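Local coordinates for peptide ABC transporter, peptide-binding protein (Thermus thermophilus, PDB 2D5W) that binds oligopeptides, here holding a pentapeptide, and probably delivers them to an ABC transporter for uptake, at residues I356-N360 against P361-P365; N508-F511 against D512-T515; R526-Q529 against L530-A534. One frame throughout, in Å; residues are numbered along the deposited sequence.

Interaction 1 (I356-N360 against P361-P365)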
loop_
_atom_site.group_PDB
_atom_site.type_symbol
_atom_site.label_atom_id
_atom_site.label_comp_id
_atom_site.label_asym_id
_atom_site.label_seq_id
_atom_site.Cartn_x
_atom_site.Cartn_y
_atom_site.Cartn_z
ATOM N N ILE A 356 -10.305 7.949 -4.983
ATOM C CA ILE A 356 -9.335 8.045 -6.073
ATOM C C ILE A 356 -8.728 9.446 -6.108
ATOM O O ILE A 356 -9.446 10.433 -6.247
ATOM C CB ILE A 356 -10.010 7.735 -7.434
ATOM C CG1 ILE A 356 -10.573 6.311 -7.417
ATOM C CG2 ILE A 356 -9.003 7.905 -8.565
ATOM C CD1 ILE A 356 -11.300 5.910 -8.690
ATOM N N ALA A 357 -7.406 9.531 -5.982
ATOM C CA ALA A 357 -6.712 10.815 -5.977
ATOM C C ALA A 357 -6.718 11.502 -7.340
ATOM O O ALA A 357 -6.758 10.841 -8.380
ATOM C CB ALA A 357 -5.274 10.626 -5.495
ATOM N N PRO A 358 -6.677 12.844 -7.348
ATOM C CA PRO A 358 -6.678 13.634 -8.584
ATOM C C PRO A 358 -5.594 13.266 -9.599
ATOM O O PRO A 358 -5.785 13.459 -10.800
ATOM C CB PRO A 358 -6.535 15.065 -8.076
ATOM C CG PRO A 358 -7.280 15.023 -6.780
ATOM C CD PRO A 358 -6.805 13.721 -6.169
ATOM N N VAL A 359 -4.460 12.746 -9.134
ATOM C CA VAL A 359 -3.392 12.368 -10.060
ATOM C C VAL A 359 -3.856 11.269 -11.011
ATOM O O VAL A 359 -3.269 11.076 -12.074
ATOM C CB VAL A 359 -2.112 11.892 -9.325
ATOM C CG1 VAL A 359 -1.486 13.050 -8.565
ATOM C CG2 VAL A 359 -2.433 10.747 -8.388
ATOM N N ASN A 360 -4.904 10.545 -10.627
ATOM C CA ASN A 360 -5.453 9.497 -11.483
ATOM C C ASN A 360 -6.625 10.119 -12.253
ATOM O O ASN A 360 -7.544 10.665 -11.649
ATOM C CB ASN A 360 -5.954 8.319 -10.644
ATOM C CG ASN A 360 -6.345 7.127 -11.496
ATOM O OD1 ASN A 360 -7.073 7.265 -12.480
ATOM N ND2 ASN A 360 -5.868 5.947 -11.123
ATOM N N PRO A 361 -6.608 10.045 -13.597
ATOM C CA PRO A 361 -7.698 10.625 -14.392
ATOM C C PRO A 361 -9.102 10.100 -14.085
ATOM O O PRO A 361 -10.092 10.698 -14.507
ATOM C CB PRO A 361 -7.267 10.346 -15.832
ATOM C CG PRO A 361 -6.446 9.109 -15.711
ATOM C CD PRO A 361 -5.627 9.373 -14.466
ATOM N N LEU A 362 -9.193 8.992 -13.358
ATOM C CA LEU A 362 -10.494 8.434 -13.002
ATOM C C LEU A 362 -11.180 9.247 -11.898
ATOM O O LEU A 362 -12.373 9.087 -11.656
ATOM C CB LEU A 362 -10.341 6.979 -12.548
ATOM C CG LEU A 362 -9.849 6.000 -13.618
ATOM C CD1 LEU A 362 -9.560 4.652 -12.974
ATOM C CD2 LEU A 362 -10.895 5.862 -14.722
ATOM N N PHE A 363 -10.416 10.105 -11.229
ATOM C CA PHE A 363 -10.927 10.958 -10.156
ATOM C C PHE A 363 -12.198 11.705 -10.566
ATOM O O PHE A 363 -12.242 12.331 -11.623
ATOM C CB PHE A 363 -9.837 11.963 -9.762
ATOM C CG PHE A 363 -10.327 13.116 -8.924
ATOM C CD1 PHE A 363 -10.715 12.932 -7.599
ATOM C CD2 PHE A 363 -10.371 14.401 -9.461
ATOM C CE1 PHE A 363 -11.134 14.014 -6.823
ATOM C CE2 PHE A 363 -10.787 15.484 -8.695
ATOM C CZ PHE A 363 -11.169 15.291 -7.374
ATOM N N ASN A 364 -13.229 11.635 -9.727
ATOM C CA ASN A 364 -14.490 12.330 -9.997
ATOM C C ASN A 364 -14.639 13.497 -9.020
ATOM O O ASN A 364 -14.865 13.295 -7.831
ATOM C CB ASN A 364 -15.682 11.383 -9.832
ATOM C CG ASN A 364 -17.002 12.040 -10.211
ATOM O OD1 ASN A 364 -17.065 13.253 -10.419
ATOM N ND2 ASN A 364 -18.060 11.244 -10.293
ATOM N N PRO A 365 -14.521 14.738 -9.515
ATOM C CA PRO A 365 -14.642 15.926 -8.664
ATOM C C PRO A 365 -16.077 16.335 -8.344
ATOM O O PRO A 365 -16.298 17.257 -7.558
ATOM C CB PRO A 365 -13.935 16.994 -9.487
ATOM C CG PRO A 365 -14.353 16.631 -10.880
ATOM C CD PRO A 365 -14.178 15.119 -10.899
#
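N360 and F363 are the ends of a type I beta turn that follows directly on another type I turn, A357 to N360, so the chain doubles back twice within a few residues. In the first turn N360 N bonds to A357 O at 2.9 Å. In the second, F363 N meets N360 O at 3.0 Å; that bond is nearly straight (166°), although the donor sits well above the carbonyl plane instead of on a lone pair. N360 also uses its side chain: OD1 accepts from L362 N at 2.9 Å, which makes an Asx turn inside the second beta turn. The same OD1 lies 3.3 Å from L362 CG, and the bond to L362 N fixes how the amide is turned.

Much of the apolar contact is made by F363. With CG anti to the backbone N (chi1 165°), the ring swings back to P358, whose CG stands 3.8 Å from the ring centroid and 5° off the normal, a CH-pi contact over the middle of one face. The opposite face has P365 N above it, toward the rim, so the ring is sandwiched between parts of the two prolines. At its edge, CD1 comes 3.1 Å from I356 O, a buried carbonyl that finds no hydrogen-bond partner in the model. I356, just before the first turn, packs across to the second: its CD1 is 4.1 Å from L362 CB and its CG2 lies against F363.

The double turn lies in the loop between helix 337-345 and helix 374-383. Strand 544-557 packs against it through F549, which touches A357, P358 and F363, while Q535 of helix 524-541 bonds to L362 O and N364 N.

Interaction 2 (N508-F511 against D512-T515)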
loop_
_atom_site.group_PDB
_atom_site.type_symbol
_atom_site.label_atom_id
_atom_site.label_comp_id
_atom_site.label_asym_id
_atom_site.label_seq_id
_atom_site.Cartn_x
_atom_site.Cartn_y
_atom_site.Cartn_z
ATOM N N ASN A 508 -22.122 -3.313 -1.993
ATOM C CA ASN A 508 -23.067 -2.561 -2.805
ATOM C C ASN A 508 -22.983 -3.231 -4.165
ATOM O O ASN A 508 -21.984 -3.099 -4.874
ATOM C CB ASN A 508 -22.675 -1.086 -2.901
ATOM C CG ASN A 508 -23.702 -0.263 -3.658
ATOM O OD1 ASN A 508 -23.801 -0.344 -4.882
ATOM N ND2 ASN A 508 -24.485 0.525 -2.927
ATOM N N ASP A 509 -24.028 -3.973 -4.517
ATOM C CA ASP A 509 -24.036 -4.710 -5.771
ATOM C C ASP A 509 -23.895 -3.856 -7.018
ATOM O O ASP A 509 -23.265 -4.282 -7.986
ATOM C CB ASP A 509 -25.284 -5.592 -5.858
ATOM C CG ASP A 509 -25.282 -6.699 -4.816
ATOM O OD1 ASP A 509 -24.204 -6.988 -4.253
ATOM O OD2 ASP A 509 -26.353 -7.288 -4.562
ATOM N N GLU A 510 -24.465 -2.654 -7.006
ATOM C CA GLU A 510 -24.355 -1.784 -8.168
ATOM C C GLU A 510 -22.909 -1.316 -8.319
ATOM O O GLU A 510 -22.383 -1.240 -9.428
ATOM C CB GLU A 510 -25.302 -0.587 -8.038
ATOM C CG GLU A 510 -25.298 0.332 -9.250
ATOM C CD GLU A 510 -26.428 1.345 -9.221
ATOM O OE1 GLU A 510 -26.542 2.093 -8.227
ATOM O OE2 GLU A 510 -27.206 1.392 -10.197
ATOM N N PHE A 511 -22.267 -1.013 -7.195
ATOM C CA PHE A 511 -20.871 -0.588 -7.209
ATOM C C PHE A 511 -20.025 -1.724 -7.799
ATOM O O PHE A 511 -19.146 -1.490 -8.630
ATOM C CB PHE A 511 -20.401 -0.284 -5.785
ATOM C CG PHE A 511 -18.971 0.178 -5.699
ATOM C CD1 PHE A 511 -18.648 1.531 -5.778
ATOM C CD2 PHE A 511 -17.945 -0.746 -5.541
ATOM C CE1 PHE A 511 -17.323 1.958 -5.697
ATOM C CE2 PHE A 511 -16.618 -0.334 -5.460
ATOM C CZ PHE A 511 -16.307 1.020 -5.537
ATOM N N ASP A 512 -20.296 -2.955 -7.367
ATOM C CA ASP A 512 -19.548 -4.105 -7.870
ATOM C C ASP A 512 -19.742 -4.282 -9.371
ATOM O O ASP A 512 -18.798 -4.594 -10.094
ATOM C CB ASP A 512 -19.968 -5.392 -7.150
ATOM C CG ASP A 512 -19.476 -5.452 -5.716
ATOM O OD1 ASP A 512 -18.756 -4.524 -5.289
ATOM O OD2 ASP A 512 -19.801 -6.428 -5.011
ATOM N N ARG A 513 -20.967 -4.079 -9.842
ATOM C CA ARG A 513 -21.251 -4.228 -11.263
ATOM C C ARG A 513 -20.506 -3.190 -12.094
ATOM O O ARG A 513 -19.885 -3.516 -13.107
ATOM C CB ARG A 513 -22.754 -4.097 -11.513
ATOM C CG ARG A 513 -23.185 -4.515 -12.906
ATOM C CD ARG A 513 -24.688 -4.366 -13.101
ATOM N NE ARG A 513 -25.455 -5.062 -12.070
ATOM C CZ ARG A 513 -25.766 -4.542 -10.885
ATOM N NH1 ARG A 513 -26.463 -5.252 -10.008
ATOM N NH2 ARG A 513 -25.395 -3.306 -10.581
ATOM N N LEU A 514 -20.567 -1.937 -11.661
ATOM C CA LEU A 514 -19.911 -0.848 -12.371
ATOM C C LEU A 514 -18.398 -1.010 -12.438
ATOM O O LEU A 514 -17.806 -0.878 -13.509
ATOM C CB LEU A 514 -20.259 0.489 -11.714
ATOM C CG LEU A 514 -21.711 0.950 -11.874
ATOM C CD1 LEU A 514 -22.005 2.053 -10.868
ATOM C CD2 LEU A 514 -21.957 1.435 -13.297
ATOM N N THR A 515 -17.776 -1.297 -11.298
ATOM C CA THR A 515 -16.326 -1.456 -11.253
ATOM C C THR A 515 -15.845 -2.718 -11.966
ATOM O O THR A 515 -14.784 -2.709 -12.588
ATOM C CB THR A 515 -15.800 -1.442 -9.791
ATOM O OG1 THR A 515 -16.504 -2.413 -9.008
ATOM C CG2 THR A 515 -15.989 -0.061 -9.169
HETATM O O HOH W 1 -19.477 -3.275 -2.928
HETATM O O HOH W 2 -21.942 -7.963 -5.621
#
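F511 and T515 make the tight side of this contact. F511 O takes two bonds, from T515 N at 3.0 Å and from T515 OG1 at 2.8 Å, and the two donors arrive from opposite faces of the carbonyl plane. T515 has OG1 between its backbone N and carbonyl carbon (chi1 53°), which points the hydroxyl back down the helix and leaves CG2 to sit over one face of the F511 ring, 4.0 Å from the centroid, in a CH-pi contact. OG1 also bonds to Q480, and W506 meets the ring edge-to-face. D512 belongs to the packed part as well, its buried carboxylate gripped by two backbone N-H groups, OD1 by Y481 and OD2 by K482.

All this is the first two turns or so of helix 509-518, with N508 as its N-cap: N508 OD1 accepts from F511 N at 2.9 Å, while N508 O takes D512 N. Water 1 accepts from N508 N and lies beside D512 OD1.

D509, E510 and R513 form the looser, solvent side. D509 OD1, tied to R507 by a salt bridge, is 4.5 Å from D512 OD2; the two would probably repel each other, but water 2 donates to both. The R513 chain bends at chi3, laying one guanidinium face over D509 O and bringing NH2 edge-on to within 3.0 Å of E510 CA. R513 NH2 remains 5.0 Å from E510 OE2, the two charged planes almost perpendicular.

Interaction 3 (R526-Q529 against L530-A534); sequences RRKQ and LFWRA
K528 lays its aliphatic chain over one face of the W532 indole: CG and CD both lie over the NE1 side of that face, CG 3.8 Å from the centroid of the five-membered ring and CD farther out. The two side chains run alongside each other, and CG comes within 3.4 Å of NE1. The R526 guanidinium has L530 CD2 over one face, 3.8 Å from NH1, and Q529 OE1 at its edge, where NH2 donates to it at 3.1 Å almost within the guanidinium plane (167° at the hydrogen). The bend of R526 at chi2 (53°) turns the chain toward L530. At the edge of the F531 ring lies R527 CG, 3.9 Å from CD2, with R527 O also near the ring plane; the far end of R527 turns away to bond E521 O. W532 CB sits over one face of the R533 guanidinium.

With a serine in place of W532, the K528 methylenes would probably lose the flat surface they lie on, and P365 and N366 would be left with a gap where the indole packs.

Beneath these pairs W532 N reaches K528 O at 2.8 Å, and L530 and F531 bond back to R526 and R527 in the same way. Side chains four residues apart meeting above i to i+4 backbone bonds are what a regular alpha helix gives; here, in helix 524-541, L530 and F531 also pack on helix 509-518.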
loop_
_atom_site.group_PDB
_atom_site.type_symbol
_atom_site.label_atom_id
_atom_site.label_comp_id
_atom_site.label_asym_id
_atom_site.label_seq_id
_atom_site.Cartn_x
_atom_site.Cartn_y
_atom_site.Cartn_z
ATOM N N ARG A 526 -14.979 5.714 -21.606
ATOM C CA ARG A 526 -16.070 4.899 -21.086
ATOM C C ARG A 526 -15.683 4.375 -19.708
ATOM O O ARG A 526 -16.513 4.312 -18.805
ATOM C CB ARG A 526 -16.385 3.730 -22.027
ATOM C CG ARG A 526 -17.514 2.817 -21.542
ATOM C CD ARG A 526 -18.772 3.613 -21.206
ATOM N NE ARG A 526 -19.882 2.762 -20.784
ATOM C CZ ARG A 526 -21.018 3.221 -20.268
ATOM N NH1 ARG A 526 -21.978 2.379 -19.913
ATOM N NH2 ARG A 526 -21.191 4.526 -20.099
ATOM N N ARG A 527 -14.416 4.004 -19.551
ATOM C CA ARG A 527 -13.924 3.505 -18.272
ATOM C C ARG A 527 -14.114 4.578 -17.201
ATOM O O ARG A 527 -14.584 4.294 -16.097
ATOM C CB ARG A 527 -12.444 3.124 -18.389
ATOM C CG ARG A 527 -11.835 2.604 -17.099
ATOM C CD ARG A 527 -10.479 1.973 -17.354
ATOM N NE ARG A 527 -9.462 2.925 -17.790
ATOM C CZ ARG A 527 -8.813 2.860 -18.949
ATOM N NH1 ARG A 527 -7.893 3.768 -19.238
ATOM N NH2 ARG A 527 -9.095 1.909 -19.833
ATOM N N LYS A 528 -13.762 5.813 -17.539
ATOM C CA LYS A 528 -13.913 6.921 -16.605
ATOM C C LYS A 528 -15.389 7.128 -16.247
ATOM O O LYS A 528 -15.724 7.339 -15.082
ATOM C CB LYS A 528 -13.334 8.206 -17.208
ATOM C CG LYS A 528 -13.385 9.414 -16.277
ATOM C CD LYS A 528 -12.916 10.686 -16.976
ATOM C CE LYS A 528 -11.484 10.569 -17.471
ATOM N NZ LYS A 528 -11.037 11.819 -18.149
ATOM N N GLN A 529 -16.271 7.061 -17.241
ATOM C CA GLN A 529 -17.701 7.247 -16.990
ATOM C C GLN A 529 -18.215 6.245 -15.961
ATOM O O GLN A 529 -18.967 6.604 -15.057
ATOM C CB GLN A 529 -18.505 7.092 -18.287
ATOM C CG GLN A 529 -18.095 8.038 -19.403
ATOM C CD GLN A 529 -18.958 7.890 -20.644
ATOM O OE1 GLN A 529 -19.324 6.779 -21.034
ATOM N NE2 GLN A 529 -19.275 9.011 -21.280
ATOM N N LEU A 530 -17.811 4.987 -16.100
ATOM C CA LEU A 530 -18.240 3.949 -15.174
ATOM C C LEU A 530 -17.679 4.187 -13.777
ATOM O O LEU A 530 -18.397 4.059 -12.786
ATOM C CB LEU A 530 -17.820 2.575 -15.701
ATOM C CG LEU A 530 -18.539 2.166 -16.992
ATOM C CD1 LEU A 530 -17.864 0.952 -17.610
ATOM C CD2 LEU A 530 -20.000 1.879 -16.691
ATOM N N PHE A 531 -16.398 4.537 -13.693
ATOM C CA PHE A 531 -15.789 4.807 -12.397
ATOM C C PHE A 531 -16.411 6.041 -11.741
ATOM O O PHE A 531 -16.499 6.119 -10.515
ATOM C CB PHE A 531 -14.278 4.994 -12.547
ATOM C CG PHE A 531 -13.486 3.736 -12.320
ATOM C CD1 PHE A 531 -13.257 3.265 -11.029
ATOM C CD2 PHE A 531 -12.970 3.019 -13.396
ATOM C CE1 PHE A 531 -12.524 2.099 -10.813
ATOM C CE2 PHE A 531 -12.234 1.850 -13.189
ATOM C CZ PHE A 531 -12.012 1.392 -11.895
ATOM N N TRP A 532 -16.844 7.005 -12.552
ATOM C CA TRP A 532 -17.466 8.206 -12.004
ATOM C C TRP A 532 -18.801 7.851 -11.367
ATOM O O TRP A 532 -19.137 8.353 -10.294
ATOM C CB TRP A 532 -17.645 9.264 -13.099
ATOM C CG TRP A 532 -16.430 10.129 -13.271
ATOM C CD1 TRP A 532 -15.128 9.769 -13.050
ATOM C CD2 TRP A 532 -16.401 11.498 -13.690
ATOM N NE1 TRP A 532 -14.294 10.831 -13.300
ATOM C CE2 TRP A 532 -15.048 11.904 -13.697
ATOM C CE3 TRP A 532 -17.387 12.425 -14.060
ATOM C CZ2 TRP A 532 -14.653 13.197 -14.059
ATOM C CZ3 TRP A 532 -16.994 13.712 -14.420
ATOM C CH2 TRP A 532 -15.638 14.084 -14.416
ATOM N N ARG A 533 -19.555 6.969 -12.014
ATOM C CA ARG A 533 -20.839 6.549 -11.470
ATOM C C ARG A 533 -20.600 5.768 -10.181
ATOM O O ARG A 533 -21.337 5.923 -9.209
ATOM C CB ARG A 533 -21.598 5.691 -12.490
ATOM C CG ARG A 533 -21.603 6.279 -13.900
ATOM C CD ARG A 533 -21.805 7.790 -13.881
ATOM N NE ARG A 533 -21.268 8.427 -15.082
ATOM C CZ ARG A 533 -21.116 9.740 -15.224
ATOM N NH1 ARG A 533 -20.620 10.234 -16.351
ATOM N NH2 ARG A 533 -21.454 10.562 -14.238
ATOM N N ALA A 534 -19.561 4.937 -10.167
ATOM C CA ALA A 534 -19.237 4.162 -8.975
ATOM C C ALA A 534 -18.888 5.096 -7.814
ATOM O O ALA A 534 -19.278 4.851 -6.671
ATOM C CB ALA A 534 -18.073 3.217 -9.258
#

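In the fold
Along the chain the three contacts come in series, none enclosing or crossing another, and each is local to one continuous run of residues. Interaction 1 closes two tight turns in the loop between helices 337-345 and 374-383. Interaction 2 opens helix 509-518, and interaction 3 follows on the next helix, 524-541. Helix 524-541 lies between interactions 1 and 2: it takes L514 and F511 of interaction 2 against L530 and A534, and it meets the double turn through W532 and K528, with a probable hydrogen bond from N364 ND2 to W532 O. Interactions 1 and 2 do not touch; their nearest atoms are about 8 Å apart.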